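Local coordinates for protein H subunit of photosynthetic reaction center complex (Rhodopseudomonas palustris, PDB 6Z5S) that probably caps the cytoplasmic face of the photosynthetic reaction centre, where it supports electron and proton transfer to the secondary quinone, held in the membrane by one transmembrane helix, at residues I19-A22 with G23-F26; Y27-R30 with E31-E35; A5-D8 with L9-T13. All coordinates share one frame; numbering follows the deposited sequence.

From the N terminus, contact 3 comes first: A5-D8 turns into L9-T13, where a non-helical N-terminal segment gives way to helix 9-31. Contact 1 (I19-A22 with G23-F26) follows on the same helix, its centre about 20 Å from that of contact 3. Contact 2 (Y27-R30 with E31-E35) adjoins it directly and leads from the helix into the loop that precedes strand 61-64. The three stand in series; none nests within or crosses another, and each closes no more than a local turn. Contacts 2 and 3 lie about 33 Å apart between centres, and together the set ties N-terminal leader, membrane helix and outgoing loop into one run.

Contact 1 of 3, residues I19-A22 with G23-F26; sequences IFFA and GLLF. With 6PL ((4S,7R)-4-hydroxy-N,N,N-trimethyl-9-oxo-7-[(palmitoyloxy)methyl]-3,5,8-trioxa-4-phosphahexacosan-1-aminium 4-oxide), chain B.
I19-A22 and G23-F26 form successive turns of one alpha helix, joined by four i to i+4 hydrogen bonds from the amides of G23, L24, L25 and F26 to the carbonyls of I19, F20, F21 and A22; L25 N lies 2.9 Å from F21 O. Among the side chains the F21-L25 pair carries the contact. L25 lays its branch point over one face of the F21 ring, CG standing 4.0 Å from the ring centroid and 16° off the normal, a CH-pi contact displaced toward the rim. Both methyls lie above the same face, near the rim: CD1 reaches F21 CE2 at 3.6 Å, while CD2 meets F21 CZ at 3.8 Å. With CG of L25 beside its own backbone N (chi1 -72°), the leucine fork is turned back along the helix onto the ring one turn earlier. L24 packs more lightly between two phenylalanines, its CD2 lying 4.2 Å from F20 CZ and 4.3 Å from F21 CD1. Lipid continues the same surface. An acyl chain of the phospholipid 6PL comes to the F21 ring near its plane, C20 of 6PL lying 3.6 Å from F21 CE2, and L25 CD1 meets the neighbouring C21 at 4.0 Å. A neighbouring protein chain adds an aromatic side chain edge-to-face with F21, and cardiolipins touch the flank of I19 and G23. Polar groups of the contact are thus confined to the backbone, where the helix pairs them internally, leaving hydrocarbon and aromatic surface for acyl chains and neighbouring subunits, as suits a predicted membrane-spanning segment.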
loop_
_atom_site.group_PDB
_atom_site.type_symbol
_atom_site.label_atom_id
_atom_site.label_comp_id
_atom_site.label_asym_id
_atom_site.label_seq_id
_atom_site.Cartn_x
_atom_site.Cartn_y
_atom_site.Cartn_z
ATOM N N ILE D 19 -7.646 11.497 -17.909
ATOM C CA ILE D 19 -7.171 12.857 -18.130
ATOM C C ILE D 19 -6.586 13.429 -16.847
ATOM O O ILE D 19 -5.484 13.993 -16.843
ATOM C CB ILE D 19 -8.312 13.735 -18.668
ATOM C CG1 ILE D 19 -8.656 13.320 -20.094
ATOM C CG2 ILE D 19 -7.935 15.192 -18.609
ATOM C CD1 ILE D 19 -10.029 13.727 -20.521
ATOM N N PHE D 20 -7.320 13.304 -15.740
ATOM C CA PHE D 20 -6.822 13.816 -14.469
ATOM C C PHE D 20 -5.499 13.169 -14.098
ATOM O O PHE D 20 -4.604 13.829 -13.568
ATOM C CB PHE D 20 -7.844 13.588 -13.358
ATOM C CG PHE D 20 -7.227 13.481 -11.998
ATOM C CD1 PHE D 20 -6.854 14.612 -11.306
ATOM C CD2 PHE D 20 -6.994 12.250 -11.421
ATOM C CE1 PHE D 20 -6.267 14.520 -10.069
ATOM C CE2 PHE D 20 -6.408 12.155 -10.185
ATOM C CZ PHE D 20 -6.045 13.292 -9.508
ATOM N N PHE D 21 -5.355 11.878 -14.367
ATOM C CA PHE D 21 -4.172 11.140 -13.956
ATOM C C PHE D 21 -2.986 11.426 -14.857
ATOM O O PHE D 21 -1.853 11.441 -14.381
ATOM C CB PHE D 21 -4.469 9.644 -13.933
ATOM C CG PHE D 21 -3.340 8.814 -13.414
ATOM C CD1 PHE D 21 -2.858 9.002 -12.137
ATOM C CD2 PHE D 21 -2.762 7.843 -14.201
ATOM C CE1 PHE D 21 -1.821 8.241 -11.659
ATOM C CE2 PHE D 21 -1.727 7.080 -13.724
ATOM C CZ PHE D 21 -1.254 7.281 -12.454
ATOM N N ALA D 22 -3.215 11.659 -16.147
ATOM C CA ALA D 22 -2.136 12.153 -16.990
ATOM C C ALA D 22 -1.668 13.520 -16.520
ATOM O O ALA D 22 -0.461 13.778 -16.433
ATOM C CB ALA D 22 -2.589 12.204 -18.444
ATOM N N GLY D 23 -2.610 14.406 -16.197
ATOM C CA GLY D 23 -2.231 15.690 -15.634
ATOM C C GLY D 23 -1.451 15.552 -14.342
ATOM O O GLY D 23 -0.472 16.264 -14.114
ATOM N N LEU D 24 -1.866 14.624 -13.486
ATOM C CA LEU D 24 -1.191 14.433 -12.211
ATOM C C LEU D 24 0.202 13.857 -12.399
ATOM O O LEU D 24 1.132 14.238 -11.689
ATOM C CB LEU D 24 -2.022 13.528 -11.306
ATOM C CG LEU D 24 -1.457 13.332 -9.903
ATOM C CD1 LEU D 24 -1.776 14.525 -9.042
ATOM C CD2 LEU D 24 -2.001 12.071 -9.296
ATOM N N LEU D 25 0.367 12.920 -13.331
ATOM C CA LEU D 25 1.697 12.401 -13.617
ATOM C C LEU D 25 2.601 13.499 -14.142
ATOM O O LEU D 25 3.778 13.567 -13.781
ATOM C CB LEU D 25 1.621 11.256 -14.623
ATOM C CG LEU D 25 1.049 9.940 -14.113
ATOM C CD1 LEU D 25 1.052 8.906 -15.214
ATOM C CD2 LEU D 25 1.837 9.462 -12.922
ATOM N N PHE D 26 2.071 14.371 -14.999
ATOM C CA PHE D 26 2.866 15.501 -15.461
ATOM C C PHE D 26 3.277 16.388 -14.296
ATOM O O PHE D 26 4.437 16.793 -14.188
ATOM C CB PHE D 26 2.088 16.304 -16.498
ATOM C CG PHE D 26 2.917 17.323 -17.204
ATOM C CD1 PHE D 26 3.079 18.587 -16.678
ATOM C CD2 PHE D 26 3.546 17.013 -18.389
ATOM C CE1 PHE D 26 3.852 19.515 -17.319
ATOM C CE2 PHE D 26 4.313 17.946 -19.038
ATOM C CZ PHE D 26 4.468 19.198 -18.501
HETATM C C26 6PL B . 4.474 8.279 -20.105
HETATM C C25 6PL B . 3.012 8.637 -20.156
HETATM C C24 6PL B . 2.201 7.935 -19.101
HETATM C C23 6PL B . 2.186 6.431 -19.209
HETATM C C22 6PL B . 1.352 5.757 -18.152
HETATM C C21 6PL B . -0.040 6.323 -18.025
HETATM C C20 6PL B . -0.860 5.714 -16.918
HETATM C C19 6PL B . -2.019 4.884 -17.396
HETATM C C18 6PL B . -1.636 3.712 -18.258
HETATM C C17 6PL B . -2.816 2.946 -18.794
HETATM C C16 6PL B . -3.719 3.756 -19.682
HETATM C C15 6PL B . -4.931 3.009 -20.165
HETATM C C14 6PL B . -5.771 3.762 -21.157
HETATM C C13 6PL B . -7.055 3.050 -21.525
HETATM C C12 6PL B . -7.797 3.718 -22.632
HETATM C C11 6PL B . -9.235 3.306 -22.694
HETATM O O11 6PL B . -9.982 3.548 -23.602
HETATM O O3 6PL B . -9.591 2.639 -21.599
HETATM C C3 6PL B . -10.973 2.735 -21.191
HETATM C C2 6PL B . -11.810 1.726 -21.943
HETATM C C1 6PL B . -13.300 1.944 -21.792
HETATM O O3P 6PL B . -13.998 1.308 -22.894
HETATM P P 6PL B . -14.233 2.109 -24.269
HETATM O O1P 6PL B . -15.644 2.617 -24.258
HETATM O O2P 6PL B . -13.108 3.085 -24.462
HETATM O O4P 6PL B . -14.211 0.916 -25.345
HETATM C C4 6PL B . -13.344 0.985 -26.505
HETATM C C5 6PL B . -11.894 1.033 -26.096
HETATM N N 6PL B . -11.266 -0.243 -25.574
HETATM C C7 6PL B . -11.221 -1.271 -26.644
HETATM C C8 6PL B . -12.018 -0.796 -24.422
HETATM C C6 6PL B . -9.888 0.077 -25.137
HETATM O O2 6PL B . -11.414 0.371 -21.574
HETATM C C31 6PL B . -11.481 -0.028 -20.289
HETATM O O31 6PL B . -12.215 0.443 -19.465
HETATM C C32 6PL B . -10.496 -1.117 -19.987
HETATM C C33 6PL B . -9.473 -0.734 -18.964
HETATM C C34 6PL B . -9.986 -0.846 -17.543
HETATM C C35 6PL B . -9.049 -0.294 -16.502
HETATM C C36 6PL B . -7.658 -0.869 -16.545
HETATM C C37 6PL B . -6.735 -0.309 -15.495
HETATM C C38 6PL B . -5.275 -0.583 -15.742
HETATM C C39 6PL B . -4.354 0.099 -14.763
HETATM C C40 6PL B . -2.893 0.023 -15.130
HETATM C C41 6PL B . -1.980 0.797 -14.215
HETATM C C42 6PL B . -2.347 2.250 -14.075
HETATM C C43 6PL B . -1.405 3.049 -13.212
HETATM C C44 6PL B . -0.013 3.185 -13.774
HETATM C C45 6PL B . 0.898 4.065 -12.956
HETATM C C46 6PL B . 2.261 4.285 -13.563
HETATM C C47 6PL B . 3.160 5.194 -12.774
HETATM C C48 6PL B . 4.495 5.445 -13.430
#

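Contact 2 of 3, residues Y27-R30 with E31-E35; sequences YLRR and EDKRE
E31 folds back over Y27 one helical turn earlier, and this pair is the close-packed part of the contact. E31 CG sits over one face of the Y27 ring, 4.0 Å from its centroid and 23° off the normal, a CH-pi contact offset toward the rim. A bend at chi2 (-51°) turns the acid back over the ring, the two planes 20° apart, with OE1 3.7 Å from Y27 CE1. The other oxygen, OE2, takes R34 NE at 3.2 Å in a salt bridge; the donor approaches from above the carboxylate plane, while R34 NH1 bonds to the carbonyl of D59. Replaced by an alanine, E31 would probably leave R34 NE without its acidic mate and a face of the Y27 ring stripped of its aliphatic cover. Here the membrane helix 9-31 runs into the loop ahead of strand 61-64: E31 N and D32 N bond to the carbonyls of Y27 and L28, four residues back, but K33 N reaches R30 O at 3.1 Å, three back and well above the carbonyl plane. The opposing flank of R29, D32 and K33 is looser and faces lipid and protein. R29 NH2 and D32 OD2 form a long salt bridge of 3.7 Å, and D32 has hydrogen-bond partners on a neighbouring subunit, a polar side chain at OD1 and an aromatic one at OD2. K33 CE lies over the R29 guanidinium, 3.8 Å from NH1. Both cationic ends salt-bridge one cardiolipin, whereas R30 sends its guanidinium to another.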
loop_
_atom_site.group_PDB
_atom_site.type_symbol
_atom_site.label_atom_id
_atom_site.label_comp_id
_atom_site.label_asym_id
_atom_site.label_seq_id
_atom_site.Cartn_x
_atom_site.Cartn_y
_atom_site.Cartn_z
ATOM N N TYR D 27 2.335 16.686 -13.402
ATOM C CA TYR D 27 2.634 17.538 -12.257
ATOM C C TYR D 27 3.680 16.905 -11.344
ATOM O O TYR D 27 4.575 17.592 -10.841
ATOM C CB TYR D 27 1.349 17.825 -11.487
ATOM C CG TYR D 27 1.566 18.198 -10.047
ATOM C CD1 TYR D 27 1.884 19.494 -9.695
ATOM C CD2 TYR D 27 1.450 17.257 -9.040
ATOM C CE1 TYR D 27 2.086 19.843 -8.390
ATOM C CE2 TYR D 27 1.654 17.595 -7.732
ATOM C CZ TYR D 27 1.970 18.892 -7.412
ATOM O OH TYR D 27 2.174 19.247 -6.102
ATOM N N LEU D 28 3.580 15.596 -11.117
ATOM C CA LEU D 28 4.521 14.908 -10.239
ATOM C C LEU D 28 5.904 14.844 -10.857
ATOM O O LEU D 28 6.910 15.082 -10.180
ATOM C CB LEU D 28 4.018 13.500 -9.942
ATOM C CG LEU D 28 2.999 13.317 -8.828
ATOM C CD1 LEU D 28 2.450 11.911 -8.877
ATOM C CD2 LEU D 28 3.630 13.596 -7.491
ATOM N N ARG D 29 5.974 14.504 -12.140
ATOM C CA ARG D 29 7.251 14.458 -12.827
ATOM C C ARG D 29 7.871 15.842 -12.922
ATOM O O ARG D 29 9.095 15.973 -12.998
ATOM C CB ARG D 29 7.046 13.838 -14.203
ATOM C CG ARG D 29 8.300 13.473 -14.914
ATOM C CD ARG D 29 9.037 12.333 -14.256
ATOM N NE ARG D 29 10.367 12.238 -14.835
ATOM C CZ ARG D 29 11.447 12.796 -14.308
ATOM N NH1 ARG D 29 12.619 12.676 -14.911
ATOM N NH2 ARG D 29 11.359 13.464 -13.173
ATOM N N ARG D 30 7.042 16.881 -12.900
ATOM C CA ARG D 30 7.517 18.256 -12.869
ATOM C C ARG D 30 8.082 18.620 -11.503
ATOM O O ARG D 30 9.136 19.252 -11.413
ATOM C CB ARG D 30 6.362 19.173 -13.251
ATOM C CG ARG D 30 6.573 20.635 -13.077
ATOM C CD ARG D 30 5.267 21.340 -13.384
ATOM N NE ARG D 30 5.332 22.771 -13.130
ATOM C CZ ARG D 30 5.835 23.647 -13.987
ATOM N NH1 ARG D 30 5.861 24.934 -13.682
ATOM N NH2 ARG D 30 6.317 23.234 -15.146
ATOM N N GLU D 31 7.391 18.232 -10.431
ATOM C CA GLU D 31 7.927 18.429 -9.089
ATOM C C GLU D 31 9.232 17.675 -8.892
ATOM O O GLU D 31 10.092 18.113 -8.123
ATOM C CB GLU D 31 6.916 17.978 -8.041
ATOM C CG GLU D 31 5.654 18.794 -7.993
ATOM C CD GLU D 31 5.923 20.273 -7.892
ATOM O OE1 GLU D 31 5.578 21.008 -8.839
ATOM O OE2 GLU D 31 6.477 20.703 -6.861
ATOM N N ASP D 32 9.387 16.532 -9.562
ATOM C CA ASP D 32 10.619 15.759 -9.464
ATOM C C ASP D 32 11.835 16.528 -9.954
ATOM O O ASP D 32 12.964 16.143 -9.637
ATOM C CB ASP D 32 10.505 14.473 -10.275
ATOM C CG ASP D 32 9.665 13.417 -9.598
ATOM O OD1 ASP D 32 9.342 13.571 -8.406
ATOM O OD2 ASP D 32 9.331 12.420 -10.269
ATOM N N LYS D 33 11.640 17.588 -10.736
ATOM C CA LYS D 33 12.734 18.283 -11.397
ATOM C C LYS D 33 13.130 19.562 -10.678
ATOM O O LYS D 33 13.592 20.510 -11.315
ATOM C CB LYS D 33 12.367 18.583 -12.846
ATOM C CG LYS D 33 12.109 17.342 -13.647
ATOM C CD LYS D 33 12.286 17.587 -15.111
ATOM C CE LYS D 33 12.096 16.311 -15.885
ATOM N NZ LYS D 33 12.292 16.525 -17.332
ATOM N N ARG D 34 12.969 19.604 -9.364
ATOM C CA ARG D 34 13.365 20.760 -8.582
ATOM C C ARG D 34 14.807 20.683 -8.106
ATOM O O ARG D 34 15.300 21.647 -7.518
ATOM C CB ARG D 34 12.433 20.931 -7.383
ATOM C CG ARG D 34 11.035 21.383 -7.750
ATOM C CD ARG D 34 10.357 22.044 -6.575
ATOM N NE ARG D 34 9.033 22.549 -6.910
ATOM C CZ ARG D 34 8.803 23.710 -7.511
ATOM N NH1 ARG D 34 9.810 24.497 -7.853
ATOM N NH2 ARG D 34 7.564 24.085 -7.770
ATOM N N GLU D 35 15.490 19.567 -8.335
ATOM C CA GLU D 35 16.912 19.456 -8.057
ATOM C C GLU D 35 17.579 18.790 -9.244
ATOM O O GLU D 35 16.992 17.911 -9.877
ATOM C CB GLU D 35 17.198 18.647 -6.785
ATOM C CG GLU D 35 16.649 19.250 -5.504
ATOM C CD GLU D 35 17.656 20.126 -4.777
ATOM O OE1 GLU D 35 18.776 20.310 -5.290
ATOM O OE2 GLU D 35 17.326 20.628 -3.684
#

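Contact 3 of 3, residues A5-D8 with L9-T13. With LMT (dodecyl-beta-D-maltoside), chain C.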
loop_
_atom_site.group_PDB
_atom_site.type_symbol
_atom_site.label_atom_id
_atom_site.label_comp_id
_atom_site.label_asym_id
_atom_site.label_seq_id
_atom_site.Cartn_x
_atom_site.Cartn_y
_atom_site.Cartn_z
ATOM N N ALA D 5 -27.171 3.453 -25.606
ATOM C CA ALA D 5 -26.022 3.930 -26.356
ATOM C C ALA D 5 -24.752 3.203 -25.933
ATOM O O ALA D 5 -24.667 2.616 -24.853
ATOM C CB ALA D 5 -25.851 5.433 -26.163
ATOM N N TYR D 6 -23.747 3.253 -26.809
ATOM C CA TYR D 6 -22.467 2.648 -26.471
ATOM C C TYR D 6 -21.721 3.471 -25.434
ATOM O O TYR D 6 -20.937 2.923 -24.654
ATOM C CB TYR D 6 -21.610 2.477 -27.721
ATOM C CG TYR D 6 -20.241 1.930 -27.411
ATOM C CD1 TYR D 6 -20.056 0.583 -27.170
ATOM C CD2 TYR D 6 -19.141 2.765 -27.336
ATOM C CE1 TYR D 6 -18.817 0.084 -26.874
ATOM C CE2 TYR D 6 -17.902 2.276 -27.040
ATOM C CZ TYR D 6 -17.743 0.932 -26.813
ATOM O OH TYR D 6 -16.501 0.433 -26.516
ATOM N N LEU D 7 -21.946 4.776 -25.413
ATOM C CA LEU D 7 -21.325 5.641 -24.426
ATOM C C LEU D 7 -22.157 5.644 -23.151
ATOM O O LEU D 7 -23.379 5.797 -23.202
ATOM C CB LEU D 7 -21.201 7.053 -24.985
ATOM C CG LEU D 7 -20.367 8.057 -24.208
ATOM C CD1 LEU D 7 -18.905 7.711 -24.326
ATOM C CD2 LEU D 7 -20.633 9.450 -24.727
ATOM N N ASP D 8 -21.502 5.476 -22.007
ATOM C CA ASP D 8 -22.216 5.455 -20.741
ATOM C C ASP D 8 -21.367 6.091 -19.653
ATOM O O ASP D 8 -20.178 6.357 -19.831
ATOM C CB ASP D 8 -22.634 4.033 -20.356
ATOM C CG ASP D 8 -21.508 3.045 -20.473
ATOM O OD1 ASP D 8 -20.384 3.457 -20.793
ATOM O OD2 ASP D 8 -21.748 1.845 -20.261
ATOM N N LEU D 9 -22.007 6.318 -18.506
ATOM C CA LEU D 9 -21.413 7.129 -17.453
ATOM C C LEU D 9 -20.137 6.515 -16.900
ATOM O O LEU D 9 -19.213 7.245 -16.525
ATOM C CB LEU D 9 -22.433 7.340 -16.334
ATOM C CG LEU D 9 -21.978 8.082 -15.080
ATOM C CD1 LEU D 9 -21.444 9.446 -15.435
ATOM C CD2 LEU D 9 -23.110 8.200 -14.099
ATOM N N ALA D 10 -20.053 5.186 -16.851
ATOM C CA ALA D 10 -18.882 4.543 -16.268
ATOM C C ALA D 10 -17.629 4.826 -17.086
ATOM O O ALA D 10 -16.581 5.181 -16.535
ATOM C CB ALA D 10 -19.116 3.042 -16.140
ATOM N N GLN D 11 -17.716 4.695 -18.407
ATOM C CA GLN D 11 -16.517 4.927 -19.198
ATOM C C GLN D 11 -16.214 6.410 -19.353
ATOM O O GLN D 11 -15.046 6.784 -19.479
ATOM C CB GLN D 11 -16.627 4.257 -20.563
ATOM C CG GLN D 11 -17.670 4.809 -21.477
ATOM C CD GLN D 11 -17.216 4.777 -22.907
ATOM O OE1 GLN D 11 -16.047 4.999 -23.194
ATOM N NE2 GLN D 11 -18.121 4.458 -23.810
ATOM N N VAL D 12 -17.230 7.270 -19.319
ATOM C CA VAL D 12 -16.962 8.702 -19.290
ATOM C C VAL D 12 -16.205 9.068 -18.023
ATOM O O VAL D 12 -15.247 9.848 -18.056
ATOM C CB VAL D 12 -18.273 9.496 -19.424
ATOM C CG1 VAL D 12 -18.098 10.899 -18.899
ATOM C CG2 VAL D 12 -18.720 9.528 -20.866
ATOM N N THR D 13 -16.614 8.501 -16.886
ATOM C CA THR D 13 -15.891 8.724 -15.639
ATOM C C THR D 13 -14.472 8.178 -15.721
ATOM O O THR D 13 -13.530 8.786 -15.200
ATOM C CB THR D 13 -16.643 8.078 -14.482
ATOM O OG1 THR D 13 -18.033 8.389 -14.589
ATOM C CG2 THR D 13 -16.131 8.589 -13.164
HETATM C C1B LMT C . -18.385 1.119 -30.981
HETATM C C2B LMT C . -18.519 -0.262 -30.333
HETATM C C3B LMT C . -19.708 -1.016 -30.948
HETATM C C4B LMT C . -20.902 -0.049 -31.084
HETATM C C5B LMT C . -20.482 1.051 -32.070
HETATM C C6B LMT C . -21.120 2.379 -31.689
HETATM O O1B LMT C . -17.046 1.348 -31.234
HETATM O O2B LMT C . -17.337 -0.926 -30.548
HETATM O O3B LMT C . -20.026 -2.144 -30.242
HETATM O "O4'" LMT C . -22.004 -0.701 -31.570
HETATM O O5B LMT C . -19.086 1.188 -32.181
HETATM O O6B LMT C . -20.988 3.274 -32.719
HETATM C "C1'" LMT C . -15.027 4.736 -30.089
HETATM C "C2'" LMT C . -14.280 3.393 -29.784
HETATM C "C3'" LMT C . -15.184 2.135 -29.960
HETATM C "C4'" LMT C . -16.492 2.499 -30.665
HETATM C "C5'" LMT C . -15.985 3.405 -31.780
HETATM C "C6'" LMT C . -16.789 3.388 -33.049
HETATM O "O1'" LMT C . -15.842 5.078 -29.045
HETATM O "O2'" LMT C . -13.175 3.282 -30.610
HETATM O "O3'" LMT C . -15.452 1.570 -28.757
HETATM O "O5'" LMT C . -15.841 4.701 -31.271
HETATM O "O6'" LMT C . -16.683 2.110 -33.529
HETATM C C1 LMT C . -15.207 5.120 -27.789
HETATM C C2 LMT C . -15.720 6.368 -27.147
HETATM C C3 LMT C . -14.826 7.023 -26.150
HETATM C C4 LMT C . -15.565 8.225 -25.635
HETATM C C5 LMT C . -14.714 9.015 -24.710
HETATM C C6 LMT C . -15.518 9.970 -23.900
HETATM C C7 LMT C . -14.622 11.024 -23.334
HETATM C C8 LMT C . -15.312 11.696 -22.208
HETATM C C9 LMT C . -14.377 12.244 -21.191
HETATM C C10 LMT C . -14.758 13.668 -20.930
HETATM C C11 LMT C . -13.681 14.374 -20.174
HETATM C C12 LMT C . -14.116 15.715 -19.704
#
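Q11 reaches back past D8, the residue at the N-cap position of helix 9-31, to meet Y6 and L7 in the leader before it. Its amide NE2 makes a weak hydrogen bond to Y6 O (3.3 Å, 131° at the hydrogen) and touches the L7 methyl CD1 at 3.4 Å. The amide plane stands 85° to the Y6 ring. Carboxylate oxygen OD1 of D8 lies 3.1 Å from Q11 CG, against the aliphatic part of the chain. Q11 holds CG between its backbone N and carbonyl carbon (chi1 66°), which swings the chain back toward the leader. Along the helix, V12 N bonds to D8 O at 3.1 Å, and V12 CG2 packs on L7 CD1 at 3.9 Å, giving the turn an apolar flank.

Farther out, the sugar of a dodecyl maltoside covers one face of the Y6 ring, C2B lying 3.5 Å from Y6 CE1, and the detergent tail runs beside L7. Y6 OH hydrogen-bonds to a phosphate-ester oxygen of 6PL, placing the tyrosine at a lipid head group. D8 OD2 forms a salt bridge with a basic side chain of a neighbouring protein chain, which probably helps hold the carboxylate at the helix start. One turn into the helix, T13 N donates to L9 O at 2.9 Å. T13 OG1 also hydrogen-bonds to that oxygen, from the opposite face of its carbonyl plane.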